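Local coordinates for acyl-CoA dehydrogenase (Bacillus anthracis, PDB 3OWA), which probably oxidises acyl-CoA thioesters to their trans-2-enoyl-CoA products, using a bound FAD cofactor as the electron acceptor, at residues A[285-290]-A[380-385]; A[374-379]-A[396-401]; A[93-98]-A[330-335]. All coordinates share one frame; numbering follows the deposited sequence.

Contact 1: residues A[285-290]-A[380-385]. With FAD (flavin-adenine dinucleotide), chain J.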
loop_
_atom_site.group_PDB
_atom_site.type_symbol
_atom_site.label_atom_id
_atom_site.label_comp_id
_atom_site.label_asym_id
_atom_site.label_seq_id
_atom_site.Cartn_x
_atom_site.Cartn_y
_atom_site.Cartn_z
ATOM N N GLU A 285 -12.548 -12.914 3.482
ATOM C CA GLU A 285 -13.460 -13.532 4.416
ATOM C C GLU A 285 -13.699 -12.705 5.679
ATOM O O GLU A 285 -14.842 -12.431 6.049
ATOM C CB GLU A 285 -12.941 -14.923 4.792
ATOM C CG GLU A 285 -13.821 -15.630 5.812
ATOM C CD GLU A 285 -13.360 -17.073 6.143
ATOM O OE1 GLU A 285 -14.239 -17.844 6.611
ATOM O OE2 GLU A 285 -12.143 -17.423 5.961
ATOM N N ILE A 286 -12.624 -12.292 6.341
ATOM C CA ILE A 286 -12.792 -11.508 7.561
ATOM C C ILE A 286 -13.353 -10.101 7.313
ATOM O O ILE A 286 -14.067 -9.568 8.146
ATOM C CB ILE A 286 -11.539 -11.499 8.457
ATOM C CG1 ILE A 286 -10.429 -10.674 7.824
ATOM C CG2 ILE A 286 -11.103 -12.930 8.713
ATOM C CD1 ILE A 286 -9.096 -10.799 8.598
ATOM N N SER A 287 -13.086 -9.545 6.137
ATOM C CA SER A 287 -13.636 -8.274 5.762
ATOM C C SER A 287 -15.120 -8.387 5.474
ATOM O O SER A 287 -15.866 -7.481 5.819
ATOM C CB SER A 287 -12.900 -7.693 4.537
ATOM O OG SER A 287 -11.528 -7.567 4.844
ATOM N N ALA A 288 -15.544 -9.483 4.852
ATOM C CA ALA A 288 -16.950 -9.663 4.517
ATOM C C ALA A 288 -17.711 -9.916 5.799
ATOM O O ALA A 288 -18.793 -9.354 5.991
ATOM C CB ALA A 288 -17.126 -10.828 3.553
ATOM N N GLN A 289 -17.154 -10.721 6.695
ATOM C CA GLN A 289 -17.815 -10.953 7.987
ATOM C C GLN A 289 -17.915 -9.644 8.777
ATOM O O GLN A 289 -18.954 -9.364 9.358
ATOM C CB GLN A 289 -17.088 -12.000 8.841
ATOM C CG GLN A 289 -16.870 -13.335 8.196
ATOM C CD GLN A 289 -16.021 -14.286 9.064
ATOM O OE1 GLN A 289 -15.038 -13.887 9.715
ATOM N NE2 GLN A 289 -16.405 -15.551 9.066
ATOM N N TYR A 290 -16.845 -8.848 8.793
ATOM C CA TYR A 290 -16.869 -7.567 9.501
ATOM C C TYR A 290 -17.909 -6.605 8.933
ATOM O O TYR A 290 -18.656 -6.006 9.696
ATOM C CB TYR A 290 -15.477 -6.887 9.526
ATOM C CG TYR A 290 -15.488 -5.727 10.462
ATOM C CD1 TYR A 290 -15.597 -4.410 9.977
ATOM C CD2 TYR A 290 -15.442 -5.930 11.856
ATOM C CE1 TYR A 290 -15.651 -3.342 10.837
ATOM C CE2 TYR A 290 -15.475 -4.855 12.735
ATOM C CZ TYR A 290 -15.578 -3.558 12.223
ATOM O OH TYR A 290 -15.638 -2.481 13.081
ATOM N N VAL A 380 -8.008 -3.522 6.021
ATOM C CA VAL A 380 -7.869 -2.592 7.075
ATOM C C VAL A 380 -8.860 -1.417 6.945
ATOM O O VAL A 380 -9.466 -1.021 7.953
ATOM C CB VAL A 380 -6.387 -2.005 7.101
ATOM C CG1 VAL A 380 -6.342 -0.814 8.013
ATOM C CG2 VAL A 380 -5.378 -3.114 7.558
ATOM N N GLN A 381 -8.976 -0.809 5.752
ATOM C CA GLN A 381 -9.854 0.328 5.549
ATOM C C GLN A 381 -11.317 -0.041 5.860
ATOM O O GLN A 381 -12.050 0.731 6.477
ATOM C CB GLN A 381 -9.782 0.846 4.097
ATOM C CG GLN A 381 -10.375 2.233 3.920
ATOM C CD GLN A 381 -9.507 3.285 4.610
ATOM O OE1 GLN A 381 -8.380 2.979 4.966
ATOM N NE2 GLN A 381 -10.043 4.516 4.849
ATOM N N ILE A 382 -11.734 -1.208 5.428
ATOM C CA ILE A 382 -13.100 -1.675 5.765
ATOM C C ILE A 382 -13.342 -1.757 7.298
ATOM O O ILE A 382 -14.447 -1.488 7.788
ATOM C CB ILE A 382 -13.363 -3.058 5.133
ATOM C CG1 ILE A 382 -13.633 -2.913 3.641
ATOM C CG2 ILE A 382 -14.607 -3.760 5.755
ATOM C CD1 ILE A 382 -13.551 -4.222 2.905
ATOM N N HIS A 383 -12.307 -2.128 8.050
ATOM C CA HIS A 383 -12.395 -2.221 9.522
ATOM C C HIS A 383 -12.285 -0.840 10.183
ATOM O O HIS A 383 -12.622 -0.676 11.340
ATOM C CB HIS A 383 -11.267 -3.133 10.104
ATOM C CG HIS A 383 -11.527 -4.607 9.957
ATOM N ND1 HIS A 383 -11.354 -5.287 8.768
ATOM C CD2 HIS A 383 -11.947 -5.531 10.864
ATOM C CE1 HIS A 383 -11.672 -6.568 8.948
ATOM N NE2 HIS A 383 -11.997 -6.741 10.217
ATOM N N GLY A 384 -11.830 0.169 9.444
ATOM C CA GLY A 384 -11.643 1.476 10.060
ATOM C C GLY A 384 -10.546 1.456 11.114
ATOM O O GLY A 384 -9.543 0.748 10.975
ATOM N N GLY A 385 -10.750 2.198 12.201
ATOM C CA GLY A 385 -9.775 2.265 13.314
ATOM C C GLY A 385 -9.497 0.891 13.923
ATOM O O GLY A 385 -8.426 0.683 14.450
HETATM P PA FAD J . -16.321 3.087 10.809
HETATM O O1A FAD J . -17.022 1.844 11.332
HETATM O O2A FAD J . -17.069 4.346 11.043
HETATM O O5B FAD J . -16.026 2.823 9.271
HETATM C C5B FAD J . -15.751 1.533 8.802
HETATM C C4B FAD J . -15.630 1.559 7.295
HETATM O O4B FAD J . -16.900 1.868 6.732
HETATM C C3B FAD J . -14.640 2.623 6.812
HETATM O O3B FAD J . -14.038 2.159 5.636
HETATM C C2B FAD J . -15.576 3.763 6.421
HETATM O O2B FAD J . -15.023 4.593 5.438
HETATM C C1B FAD J . -16.793 3.000 5.892
HETATM N N9A FAD J . -18.034 3.805 5.962
HETATM C C8A FAD J . -18.681 4.279 7.086
HETATM N N7A FAD J . -19.803 4.950 6.705
HETATM C C5A FAD J . -19.878 4.893 5.356
HETATM C C6A FAD J . -20.783 5.409 4.429
HETATM N N6A FAD J . -21.764 6.239 4.811
HETATM N N1A FAD J . -20.565 5.169 3.088
HETATM C C2A FAD J . -19.468 4.446 2.656
HETATM N N3A FAD J . -18.586 3.933 3.585
HETATM C C4A FAD J . -18.770 4.168 4.891
HETATM N N1 FAD J . -11.620 10.164 17.788
HETATM C C2 FAD J . -11.772 11.283 18.551
HETATM O O2 FAD J . -12.874 11.828 18.570
HETATM N N3 FAD J . -10.716 11.781 19.301
HETATM C C4 FAD J . -9.482 11.173 19.292
HETATM O O4 FAD J . -8.561 11.646 19.969
HETATM C C4X FAD J . -9.316 10.046 18.499
HETATM N N5 FAD J . -8.092 9.400 18.454
HETATM C C5X FAD J . -7.944 8.244 17.720
HETATM C C6 FAD J . -6.725 7.557 17.751
HETATM C C7 FAD J . -6.599 6.383 17.014
HETATM C C7M FAD J . -5.281 5.640 17.001
HETATM C C8 FAD J . -7.693 5.906 16.288
HETATM C C8M FAD J . -7.624 4.655 15.468
HETATM C C9 FAD J . -8.902 6.594 16.250
HETATM C C9A FAD J . -9.043 7.753 16.990
HETATM N N10 FAD J . -10.250 8.440 16.964
HETATM C C10 FAD J . -10.397 9.549 17.752
HETATM C "C1'" FAD J . -11.433 7.928 16.188
HETATM C "C2'" FAD J . -11.074 7.796 14.688
HETATM O "O2'" FAD J . -10.730 9.009 13.990
HETATM C "C3'" FAD J . -12.134 6.918 13.998
HETATM O "O3'" FAD J . -11.597 5.636 13.763
HETATM C "C4'" FAD J . -12.582 7.528 12.704
HETATM O "O4'" FAD J . -13.090 8.818 13.000
HETATM C "C5'" FAD J . -13.588 6.241 11.968
HETATM O "O5'" FAD J . -14.455 5.497 12.720
HETATM P P FAD J . -14.511 3.883 12.857
HETATM O O1P FAD J . -13.071 3.484 13.105
HETATM O O2P FAD J . -15.408 3.346 13.900
HETATM O O3P FAD J . -14.846 3.284 11.430
HETATM O O HOH W 1 -15.296 -0.264 11.754
#

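Contact 2: residues A[374-379]-A[396-401]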
loop_
_atom_site.group_PDB
_atom_site.type_symbol
_atom_site.label_atom_id
_atom_site.label_comp_id
_atom_site.label_asym_id
_atom_site.label_seq_id
_atom_site.Cartn_x
_atom_site.Cartn_y
_atom_site.Cartn_z
ATOM N N TYR A 374 -2.862 -5.249 -1.755
ATOM C CA TYR A 374 -4.091 -4.486 -1.967
ATOM C C TYR A 374 -5.202 -5.012 -1.054
ATOM O O TYR A 374 -5.940 -4.222 -0.470
ATOM C CB TYR A 374 -4.521 -4.605 -3.456
ATOM C CG TYR A 374 -5.882 -4.003 -3.714
ATOM C CD1 TYR A 374 -6.012 -2.630 -3.953
ATOM C CD2 TYR A 374 -7.050 -4.799 -3.677
ATOM C CE1 TYR A 374 -7.267 -2.037 -4.148
ATOM C CE2 TYR A 374 -8.315 -4.210 -3.864
ATOM C CZ TYR A 374 -8.401 -2.837 -4.130
ATOM O OH TYR A 374 -9.635 -2.237 -4.302
ATOM N N THR A 375 -5.370 -6.332 -0.963
ATOM C CA THR A 375 -6.460 -6.881 -0.163
ATOM C C THR A 375 -6.311 -6.604 1.337
ATOM O O THR A 375 -7.304 -6.310 2.004
ATOM C CB THR A 375 -6.709 -8.411 -0.417
ATOM O OG1 THR A 375 -5.569 -9.133 0.070
ATOM C CG2 THR A 375 -6.894 -8.709 -1.913
ATOM N N VAL A 376 -5.091 -6.638 1.896
ATOM C CA VAL A 376 -4.990 -6.359 3.329
ATOM C C VAL A 376 -5.153 -4.865 3.552
ATOM O O VAL A 376 -5.646 -4.431 4.567
ATOM C CB VAL A 376 -3.647 -6.869 4.028
ATOM C CG1 VAL A 376 -3.577 -8.335 3.935
ATOM C CG2 VAL A 376 -2.388 -6.286 3.343
ATOM N N ASP A 377 -4.759 -4.065 2.585
ATOM C CA ASP A 377 -4.925 -2.651 2.744
ATOM C C ASP A 377 -6.439 -2.268 2.703
ATOM O O ASP A 377 -6.897 -1.383 3.458
ATOM C CB ASP A 377 -4.169 -1.920 1.653
ATOM C CG ASP A 377 -4.287 -0.421 1.807
ATOM O OD1 ASP A 377 -3.687 0.096 2.767
ATOM O OD2 ASP A 377 -4.985 0.248 0.994
ATOM N N GLU A 378 -7.230 -2.907 1.833
ATOM C CA GLU A 378 -8.623 -2.541 1.816
ATOM C C GLU A 378 -9.304 -3.189 2.997
ATOM O O GLU A 378 -10.335 -2.715 3.461
ATOM C CB GLU A 378 -9.299 -2.978 0.516
ATOM C CG GLU A 378 -8.885 -2.063 -0.721
ATOM C CD GLU A 378 -9.204 -0.547 -0.537
ATOM O OE1 GLU A 378 -8.695 0.270 -1.339
ATOM O OE2 GLU A 378 -9.891 -0.137 0.429
ATOM N N GLY A 379 -8.740 -4.301 3.469
ATOM C CA GLY A 379 -9.334 -4.976 4.640
ATOM C C GLY A 379 -9.177 -4.131 5.871
ATOM O O GLY A 379 -10.078 -3.987 6.682
ATOM N N ARG A 396 -2.532 -7.620 11.927
ATOM C CA ARG A 396 -1.333 -8.489 11.770
ATOM C C ARG A 396 -1.069 -8.872 10.326
ATOM O O ARG A 396 0.066 -8.862 9.883
ATOM C CB ARG A 396 -1.552 -9.804 12.560
ATOM C CG ARG A 396 -0.208 -10.528 12.796
ATOM C CD ARG A 396 -0.555 -12.034 12.984
ATOM N NE ARG A 396 -0.902 -12.594 11.679
ATOM C CZ ARG A 396 -1.976 -13.324 11.407
ATOM N NH1 ARG A 396 -2.152 -13.785 10.162
ATOM N NH2 ARG A 396 -2.845 -13.646 12.357
HETATM N N MSE A 397 -2.138 -9.184 9.569
HETATM C CA MSE A 397 -1.993 -9.497 8.167
HETATM C C MSE A 397 -1.402 -8.338 7.365
HETATM O O MSE A 397 -0.571 -8.543 6.445
HETATM C CB MSE A 397 -3.376 -9.834 7.601
HETATM C CG MSE A 397 -3.853 -11.225 8.142
HETATM SE SE MSE A 397 -5.534 -11.655 7.325
HETATM C CE MSE A 397 -4.908 -11.919 5.544
ATOM N N TYR A 398 -1.873 -7.140 7.675
ATOM C CA TYR A 398 -1.349 -5.940 7.034
ATOM C C TYR A 398 0.154 -5.861 7.207
ATOM O O TYR A 398 0.915 -5.557 6.210
ATOM C CB TYR A 398 -2.066 -4.650 7.593
ATOM C CG TYR A 398 -1.565 -3.384 6.896
ATOM C CD1 TYR A 398 -2.129 -2.983 5.709
ATOM C CD2 TYR A 398 -0.489 -2.648 7.430
ATOM C CE1 TYR A 398 -1.631 -1.816 5.027
ATOM C CE2 TYR A 398 -0.018 -1.482 6.786
ATOM C CZ TYR A 398 -0.588 -1.099 5.603
ATOM O OH TYR A 398 -0.118 0.024 4.938
ATOM N N ARG A 399 0.626 -6.025 8.446
ATOM C CA ARG A 399 2.095 -5.975 8.735
ATOM C C ARG A 399 2.855 -7.166 8.131
ATOM O O ARG A 399 3.919 -6.990 7.565
ATOM C CB ARG A 399 2.407 -5.863 10.233
ATOM C CG ARG A 399 2.034 -4.501 10.861
ATOM C CD ARG A 399 2.377 -4.418 12.351
ATOM N NE ARG A 399 1.516 -5.283 13.155
ATOM C CZ ARG A 399 1.810 -6.506 13.585
ATOM N NH1 ARG A 399 3.002 -7.053 13.339
ATOM N NH2 ARG A 399 0.921 -7.167 14.323
ATOM N N ASP A 400 2.266 -8.364 8.152
ATOM C CA ASP A 400 2.977 -9.540 7.657
ATOM C C ASP A 400 3.168 -9.424 6.149
ATOM O O ASP A 400 4.127 -9.985 5.602
ATOM C CB ASP A 400 2.159 -10.835 7.935
ATOM C CG ASP A 400 2.037 -11.192 9.437
ATOM O OD1 ASP A 400 2.752 -10.645 10.341
ATOM O OD2 ASP A 400 1.191 -12.102 9.721
ATOM N N SER A 401 2.212 -8.810 5.438
ATOM C CA SER A 401 2.166 -8.850 3.985
ATOM C C SER A 401 3.384 -8.125 3.400
ATOM O O SER A 401 3.925 -8.526 2.356
ATOM C CB SER A 401 0.889 -8.119 3.498
ATOM O OG SER A 401 0.919 -7.841 2.091
HETATM O O HOH W 2 -1.150 0.594 2.803
#

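Contact 3: residues A[93-98]-A[330-335]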
loop_
_atom_site.group_PDB
_atom_site.type_symbol
_atom_site.label_atom_id
_atom_site.label_comp_id
_atom_site.label_asym_id
_atom_site.label_seq_id
_atom_site.Cartn_x
_atom_site.Cartn_y
_atom_site.Cartn_z
ATOM N N LEU A 93 3.863 -36.705 -1.812
ATOM C CA LEU A 93 2.633 -36.227 -2.477
ATOM C C LEU A 93 2.967 -35.491 -3.779
ATOM O O LEU A 93 4.127 -35.169 -4.038
ATOM C CB LEU A 93 1.759 -35.388 -1.533
ATOM C CG LEU A 93 1.375 -36.034 -0.182
ATOM C CD1 LEU A 93 0.523 -35.106 0.667
ATOM C CD2 LEU A 93 0.656 -37.384 -0.329
ATOM N N ASP A 94 1.961 -35.265 -4.616
ATOM C CA ASP A 94 2.137 -34.468 -5.829
ATOM C C ASP A 94 2.236 -32.960 -5.507
ATOM O O ASP A 94 2.013 -32.544 -4.363
ATOM C CB ASP A 94 1.028 -34.766 -6.856
ATOM C CG ASP A 94 -0.338 -34.209 -6.451
ATOM O OD1 ASP A 94 -1.348 -34.705 -6.994
ATOM O OD2 ASP A 94 -0.439 -33.293 -5.615
ATOM N N LYS A 95 2.579 -32.154 -6.513
ATOM C CA LYS A 95 2.830 -30.730 -6.286
ATOM C C LYS A 95 1.560 -29.929 -5.937
ATOM O O LYS A 95 1.639 -28.873 -5.261
ATOM C CB LYS A 95 3.519 -30.099 -7.499
ATOM C CG LYS A 95 4.884 -30.683 -7.830
ATOM C CD LYS A 95 5.893 -30.396 -6.748
ATOM C CE LYS A 95 7.061 -31.380 -6.806
ATOM N NZ LYS A 95 6.598 -32.789 -6.800
ATOM N N VAL A 96 0.408 -30.411 -6.382
ATOM C CA VAL A 96 -0.858 -29.784 -6.048
ATOM C C VAL A 96 -1.129 -29.885 -4.561
ATOM O O VAL A 96 -1.497 -28.906 -3.936
ATOM C CB VAL A 96 -2.038 -30.354 -6.875
ATOM C CG1 VAL A 96 -3.348 -29.736 -6.409
ATOM C CG2 VAL A 96 -1.839 -30.058 -8.360
ATOM N N SER A 97 -0.903 -31.073 -3.997
ATOM C CA SER A 97 -1.025 -31.313 -2.572
ATOM C C SER A 97 -0.127 -30.398 -1.738
ATOM O O SER A 97 -0.578 -29.783 -0.786
ATOM C CB SER A 97 -0.712 -32.791 -2.259
ATOM O OG SER A 97 -1.664 -33.638 -2.876
ATOM N N SER A 98 1.145 -30.297 -2.080
ATOM C CA SER A 98 2.009 -29.412 -1.285
ATOM C C SER A 98 1.737 -27.907 -1.516
ATOM O O SER A 98 2.040 -27.088 -0.651
ATOM C CB SER A 98 3.488 -29.786 -1.442
ATOM O OG SER A 98 3.929 -29.611 -2.763
ATOM N N GLY A 330 -0.080 -26.580 -11.872
ATOM C CA GLY A 330 -0.479 -27.538 -12.899
ATOM C C GLY A 330 0.537 -27.796 -14.001
ATOM O O GLY A 330 0.679 -28.939 -14.436
ATOM N N LEU A 331 1.242 -26.757 -14.463
ATOM C CA LEU A 331 2.279 -26.944 -15.499
ATOM C C LEU A 331 3.435 -27.798 -14.973
ATOM O O LEU A 331 3.942 -28.694 -15.671
ATOM C CB LEU A 331 2.812 -25.609 -16.034
ATOM C CG LEU A 331 1.869 -24.777 -16.901
ATOM C CD1 LEU A 331 2.347 -23.343 -17.020
ATOM C CD2 LEU A 331 1.617 -25.427 -18.298
ATOM N N PHE A 332 3.845 -27.505 -13.742
ATOM C CA PHE A 332 4.861 -28.277 -13.044
ATOM C C PHE A 332 4.417 -29.762 -12.950
ATOM O O PHE A 332 5.175 -30.663 -13.339
ATOM C CB PHE A 332 5.125 -27.614 -11.675
ATOM C CG PHE A 332 6.335 -28.133 -10.934
ATOM C CD1 PHE A 332 6.565 -27.722 -9.615
ATOM C CD2 PHE A 332 7.236 -29.040 -11.518
ATOM C CE1 PHE A 332 7.699 -28.198 -8.886
ATOM C CE2 PHE A 332 8.357 -29.526 -10.802
ATOM C CZ PHE A 332 8.594 -29.100 -9.493
ATOM N N GLU A 333 3.189 -30.004 -12.481
ATOM C CA GLU A 333 2.653 -31.372 -12.341
ATOM C C GLU A 333 2.588 -32.143 -13.660
ATOM O O GLU A 333 2.825 -33.352 -13.686
ATOM C CB GLU A 333 1.254 -31.383 -11.712
ATOM C CG GLU A 333 1.185 -31.864 -10.271
ATOM C CD GLU A 333 1.811 -33.236 -10.042
ATOM O OE1 GLU A 333 2.787 -33.287 -9.266
ATOM O OE2 GLU A 333 1.344 -34.256 -10.617
ATOM N N SER A 334 2.255 -31.460 -14.751
ATOM C CA SER A 334 2.143 -32.172 -16.014
ATOM C C SER A 334 3.519 -32.406 -16.653
ATOM O O SER A 334 3.669 -33.268 -17.514
ATOM C CB SER A 334 1.151 -31.502 -16.965
ATOM O OG SER A 334 1.710 -30.351 -17.539
ATOM N N ARG A 335 4.519 -31.650 -16.220
ATOM C CA ARG A 335 5.882 -31.897 -16.655
ATOM C C ARG A 335 6.465 -33.065 -15.849
ATOM O O ARG A 335 7.249 -33.871 -16.375
ATOM C CB ARG A 335 6.724 -30.639 -16.481
ATOM C CG ARG A 335 7.789 -30.458 -17.523
ATOM C CD ARG A 335 7.186 -30.051 -18.850
ATOM N NE ARG A 335 8.152 -29.375 -19.718
ATOM C CZ ARG A 335 7.870 -28.899 -20.933
ATOM N NH1 ARG A 335 6.650 -29.028 -21.444
ATOM N NH2 ARG A 335 8.814 -28.297 -21.653
#

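Contact 1: residues A[285-290]-A[380-385]
The phenol ring of Y290 and the imidazole of H383 form an offset stack, centroids 4.3 Å apart and planes inclined by 22°. H383 CD2 sits over one face of the phenol ring, displaced toward its rim, and Y290 CG over one face of the imidazole, likewise displaced. Y290 CB adds a CH-pi contact to that imidazole, 3.6 Å from H383 NE2. At the phenol edge, in the ring plane, lies a water that accepts from Y290 OH at 2.6 Å. Y290 CG is anti to the backbone N (chi1 -170°), which puts CG over the imidazole. H383 ND1 also has a hydrogen bond to G379 O, one helical turn back, which limits rotation of the imidazole. Beside the stack, S287 CB packs on I382 CD1 at 3.9 Å; S287 also touches L311 and M314 of helix 305-336. G384, with positive phi, is the first residue to leave helical geometry, and beyond it G385 N donates to FAD O1P at 2.8 Å; FAD O3B donates to Q381 O at 2.6 Å. The same water donates to H383 O at 2.7 Å and to FAD O1A at 2.8 Å. Contacts between the helices are therefore apolar and aromatic, while polar links run through one water and the backbone to the ribose and pyrophosphate of FAD, consistent with a role in holding the cofactor.

Contact 2: residues A[374-379]-A[396-401]
V376 points at helix 393-401 and spreads its two methyls over different partners. CG1, anti to the carbonyl carbon (chi1 -63°), reaches M397, a selenomethionine, with 4.0 Å from V376 CG1 to M397 CB; the two side chains are obliquely inclined. CG2 lies between S401 and Y398, 3.8 Å from S401 CB and 3.9 Å from Y398 CA. V376 and Y398 are the closest CA pair, 5.2 Å apart, so the valine sits at the point of nearest approach. These are neighbouring helices of the C-terminal helical domain of the acyl-CoA dehydrogenase fold, running roughly antiparallel, with 150° between the N-to-C directions of the short segments and their axes 9.0 Å apart. D377 and Y398 lie side by side and point the same way, the carboxylate turned 42° from the phenol plane. D377 OD1 meets the ring at its edge, 3.6 Å from Y398 CE1. A water lies between the two polar ends: it donates to D377 OD1 and would accept from Y398 OH, though its distance to Y398 OH is too short to be trusted. The carboxylate has stronger partners across the dimer interface, where D377 OD1 forms salt bridges with R402 and R405 of the second subunit; this pairing would favour the charged form of D377. M397 also touches A283 and I286 of helix 257-293, while Y398 packs on M228 of the second subunit.

Contact 3: residues A[93-98]-A[330-335]
F332 presents one ring face to K95, whose aliphatic chain passes obliquely over it. K95 CG stands over that face in a CH-pi contact, 4.1 Å from the ring centroid and 21° off the normal, and further along the chain K95 CD approaches F332 CE1 to 3.6 Å. K95 NZ, 5.5 Å from the F332 centroid, can add at most a weak cation-pi attraction. F332 CG is anti to the backbone N (chi1 -169°); V350, S353 and I354 of helix 348-355 also touch this side chain. The contact thus joins the start of helix 95-105, in the N-terminal helical domain of the acyl-CoA dehydrogenase fold, to a long helix of the C-terminal helical domain. The next residue, E333, supplies the polar link. Its OE1 accepts from K95 N at 3.0 Å in an almost straight bond (178°), with the donor above the carboxylate plane. The acceptor thus meets an N-H in the first turn of a helix, whose dipole would be expected to favour a negative charge there. D94 holds the N-cap position of that helix: its OD2 accepts from S97 N at 2.8 Å, and D94 OD1 is hydrogen-bonded to H37 NE2. D94 CB touches E333 OE1 at 3.3 Å. The carboxylates of D94 and E333 come near each other, 4.5 Å between D94 OD1 and E333 OE2, a likely repulsion that their separate N-H partners may offset. E333 CG, in turn, rests on V96 CG2 at 4.0 Å, the two side chains crossing at about a right angle.

Overall arrangement
From the N terminus, the chain first leaves contact 3 at 93-98, runs through the beta domain, and enters helix 257-293, where contact 1 opens at 285-290. Helix 305-336 then closes contact 3 at 330-335, a return over 231 residues that ties the N-terminal to the C-terminal helical domain. Contact 2 opens at 374-379 and contact 1 closes at 380-385 on the same helix 358-383; contact 2 closes at 396-401. Contact 1 therefore crosses both others, whereas contacts 3 and 2 follow in series. Contacts 1 and 2, centres about 10 Å apart, touch each other, and both reach the second subunit; contact 3 lies about 34 Å from contact 1, centre to centre.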